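Local coordinates for protein putative peptidase (Parabacteroides merdae, PDB 4L8K) that probably hydrolyses peptide bonds as a serine-type peptidase of family S41, though its substrates are not established, at residues A[97-102]-A[113-118]. Residues are numbered along the deposited sequence; the frame is centred on the assembly and turned at random.
Sequences DNYLGT and KRLADD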
loop_
_atom_site.group_PDB
_atom_site.type_symbol
_atom_site.label_atom_id
_atom_site.label_comp_id
_atom_site.label_asym_id
_atom_site.label_seq_id
_atom_site.Cartn_x
_atom_site.Cartn_y
_atom_site.Cartn_z
ATOM N N ASP A 97 -11.808 -9.985 -15.556
ATOM C CA ASP A 97 -12.659 -11.154 -15.867
ATOM C C ASP A 97 -12.297 -11.769 -17.222
ATOM O O ASP A 97 -12.446 -12.974 -17.387
ATOM C CB ASP A 97 -14.162 -10.794 -15.862
ATOM C CG ASP A 97 -14.747 -10.450 -14.498
ATOM O OD1 ASP A 97 -14.182 -10.888 -13.479
ATOM O OD2 ASP A 97 -15.768 -9.728 -14.452
ATOM N N ASN A 98 -11.788 -10.962 -18.178
ATOM C CA ASN A 98 -11.383 -11.467 -19.491
ATOM C C ASN A 98 -10.116 -12.332 -19.426
ATOM O O ASN A 98 -9.875 -13.124 -20.332
ATOM C CB ASN A 98 -11.182 -10.318 -20.469
ATOM C CG ASN A 98 -12.451 -9.580 -20.769
ATOM O OD1 ASN A 98 -13.545 -10.101 -20.577
ATOM N ND2 ASN A 98 -12.332 -8.346 -21.237
ATOM N N TYR A 99 -9.322 -12.176 -18.374
ATOM C CA TYR A 99 -8.087 -12.914 -18.138
ATOM C C TYR A 99 -8.323 -14.072 -17.183
ATOM O O TYR A 99 -7.859 -15.185 -17.446
ATOM C CB TYR A 99 -6.978 -11.984 -17.593
ATOM C CG TYR A 99 -6.600 -10.892 -18.576
ATOM C CD1 TYR A 99 -7.324 -9.702 -18.640
ATOM C CD2 TYR A 99 -5.555 -11.070 -19.481
ATOM C CE1 TYR A 99 -7.020 -8.720 -19.583
ATOM C CE2 TYR A 99 -5.221 -10.077 -20.405
ATOM C CZ TYR A 99 -5.964 -8.907 -20.458
ATOM O OH TYR A 99 -5.664 -7.926 -21.374
ATOM N N LEU A 100 -9.037 -13.826 -16.081
ATOM C CA LEU A 100 -9.320 -14.890 -15.125
ATOM C C LEU A 100 -10.423 -15.833 -15.613
ATOM O O LEU A 100 -10.352 -17.024 -15.335
ATOM C CB LEU A 100 -9.675 -14.317 -13.727
ATOM C CG LEU A 100 -8.486 -13.795 -12.888
ATOM C CD1 LEU A 100 -8.963 -13.062 -11.659
ATOM C CD2 LEU A 100 -7.518 -14.922 -12.519
ATOM N N GLY A 101 -11.410 -15.319 -16.341
ATOM C CA GLY A 101 -12.551 -16.104 -16.802
ATOM C C GLY A 101 -13.347 -16.696 -15.647
ATOM O O GLY A 101 -13.453 -16.091 -14.568
ATOM N N THR A 102 -13.836 -17.927 -15.833
ATOM C CA THR A 102 -14.593 -18.625 -14.798
ATOM C C THR A 102 -13.844 -19.866 -14.295
ATOM O O THR A 102 -14.245 -20.445 -13.285
ATOM C CB THR A 102 -16.004 -19.014 -15.319
ATOM O OG1 THR A 102 -15.870 -19.919 -16.426
ATOM C CG2 THR A 102 -16.869 -17.786 -15.678
ATOM N N LYS A 113 -4.230 -18.286 -12.490
ATOM C CA LYS A 113 -4.440 -18.891 -13.802
ATOM C C LYS A 113 -3.221 -18.703 -14.706
ATOM O O LYS A 113 -2.584 -17.653 -14.672
ATOM C CB LYS A 113 -5.676 -18.238 -14.466
ATOM C CG LYS A 113 -6.202 -18.974 -15.680
ATOM C CD LYS A 113 -7.352 -18.251 -16.291
ATOM C CE LYS A 113 -7.880 -18.965 -17.498
ATOM N NZ LYS A 113 -9.177 -18.371 -17.928
ATOM N N ARG A 114 -2.972 -19.688 -15.582
ATOM C CA ARG A 114 -1.905 -19.594 -16.582
ATOM C C ARG A 114 -2.420 -18.806 -17.797
ATOM O O ARG A 114 -3.537 -19.042 -18.279
ATOM C CB ARG A 114 -1.387 -20.977 -17.014
ATOM C CG ARG A 114 -0.628 -21.677 -15.917
ATOM C CD ARG A 114 0.076 -22.936 -16.392
ATOM N NE ARG A 114 -0.808 -23.866 -17.096
ATOM C CZ ARG A 114 -0.942 -25.154 -16.787
ATOM N NH1 ARG A 114 -0.286 -25.669 -15.753
ATOM N NH2 ARG A 114 -1.720 -25.936 -17.516
ATOM N N LEU A 115 -1.595 -17.878 -18.280
ATOM C CA LEU A 115 -1.891 -17.078 -19.460
ATOM C C LEU A 115 -0.823 -17.317 -20.557
ATOM O O LEU A 115 0.209 -17.940 -20.292
ATOM C CB LEU A 115 -1.938 -15.566 -19.078
ATOM C CG LEU A 115 -2.878 -15.114 -17.931
ATOM C CD1 LEU A 115 -2.698 -13.619 -17.670
ATOM C CD2 LEU A 115 -4.340 -15.447 -18.256
ATOM N N ALA A 116 -1.078 -16.787 -21.777
ATOM C CA ALA A 116 -0.194 -16.794 -22.938
ATOM C C ALA A 116 0.365 -18.214 -23.262
ATOM O O ALA A 116 1.581 -18.477 -23.145
ATOM C CB ALA A 116 0.947 -15.807 -22.708
ATOM N N ASP A 117 -0.530 -19.114 -23.687
ATOM C CA ASP A 117 -0.229 -20.510 -24.055
ATOM C C ASP A 117 0.569 -21.219 -22.932
ATOM O O ASP A 117 1.565 -21.912 -23.179
ATOM C CB ASP A 117 0.483 -20.602 -25.432
ATOM C CG ASP A 117 0.475 -21.978 -26.111
ATOM O OD1 ASP A 117 -0.426 -22.800 -25.804
ATOM O OD2 ASP A 117 1.349 -22.222 -26.969
ATOM N N ASP A 118 0.110 -21.006 -21.678
ATOM C CA ASP A 118 0.618 -21.593 -20.433
ATOM C C ASP A 118 2.082 -21.209 -20.108
ATOM O O ASP A 118 2.706 -21.869 -19.273
ATOM C CB ASP A 118 0.466 -23.132 -20.481
ATOM C CG ASP A 118 -0.978 -23.580 -20.635
ATOM O OD1 ASP A 118 -1.808 -23.214 -19.772
ATOM O OD2 ASP A 118 -1.283 -24.272 -21.633
#
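K113 reaches from strand 110-115 to the carboxyl end of helix 93-100, where its ammonium group lies by two backbone carbonyls of the last turn. K113 NZ is 3.1 Å from L100 O and 3.5 Å from Y99 O; both count as weak hydrogen bonds. The chain gets there fully stretched: CG stands anti to the backbone N (chi1 -167°), and the torsions beyond are all anti as well. The methylene K113 CD consequently passes 3.3 Å from Y99 O. The stronger partner of NZ is D103, just past the helix, through a salt bridge to OD1, so the cation joins a carboxylate to carbonyls whose partial negative charge at the helix end would probably favour it. An alanine in place of K113 would probably leave the D103 carboxylate without this countercharge and the two carbonyls without their weak donor.

The helix end itself is closed by a backbone bond from G101 N to D97 O, 2.8 Å long. G101 then leaves helical geometry with phi 60°, and a CB at this position would lie 3.1 Å from K113 NZ, so glycine suits the site on two counts.

Beside this polar junction L115 touches Y99 in two ways: L115 CD2, a methyl, lies 3.6 Å from the carbonyl Y99 O, and L115 CD1 makes the apolar contact, 4.2 Å from Y99 CD2 and oblique to the ring. The Y99 hydroxyl is satisfied elsewhere, by E304 OE2 and D300 N. Within 113-118, R114 NE gives D118 OD1 a salt bridge in the guanidinium plane, and R114 NH1 bonds H143 O.

The contact thus joins the end of helix 93-100 to strand 110-115, second from the 105-107 edge of the mixed sheet; L100 and L115 both touch Y122 of adjacent strand 120-125, while helix 301-311 packs on Y99 through I303 and on L115 through I307.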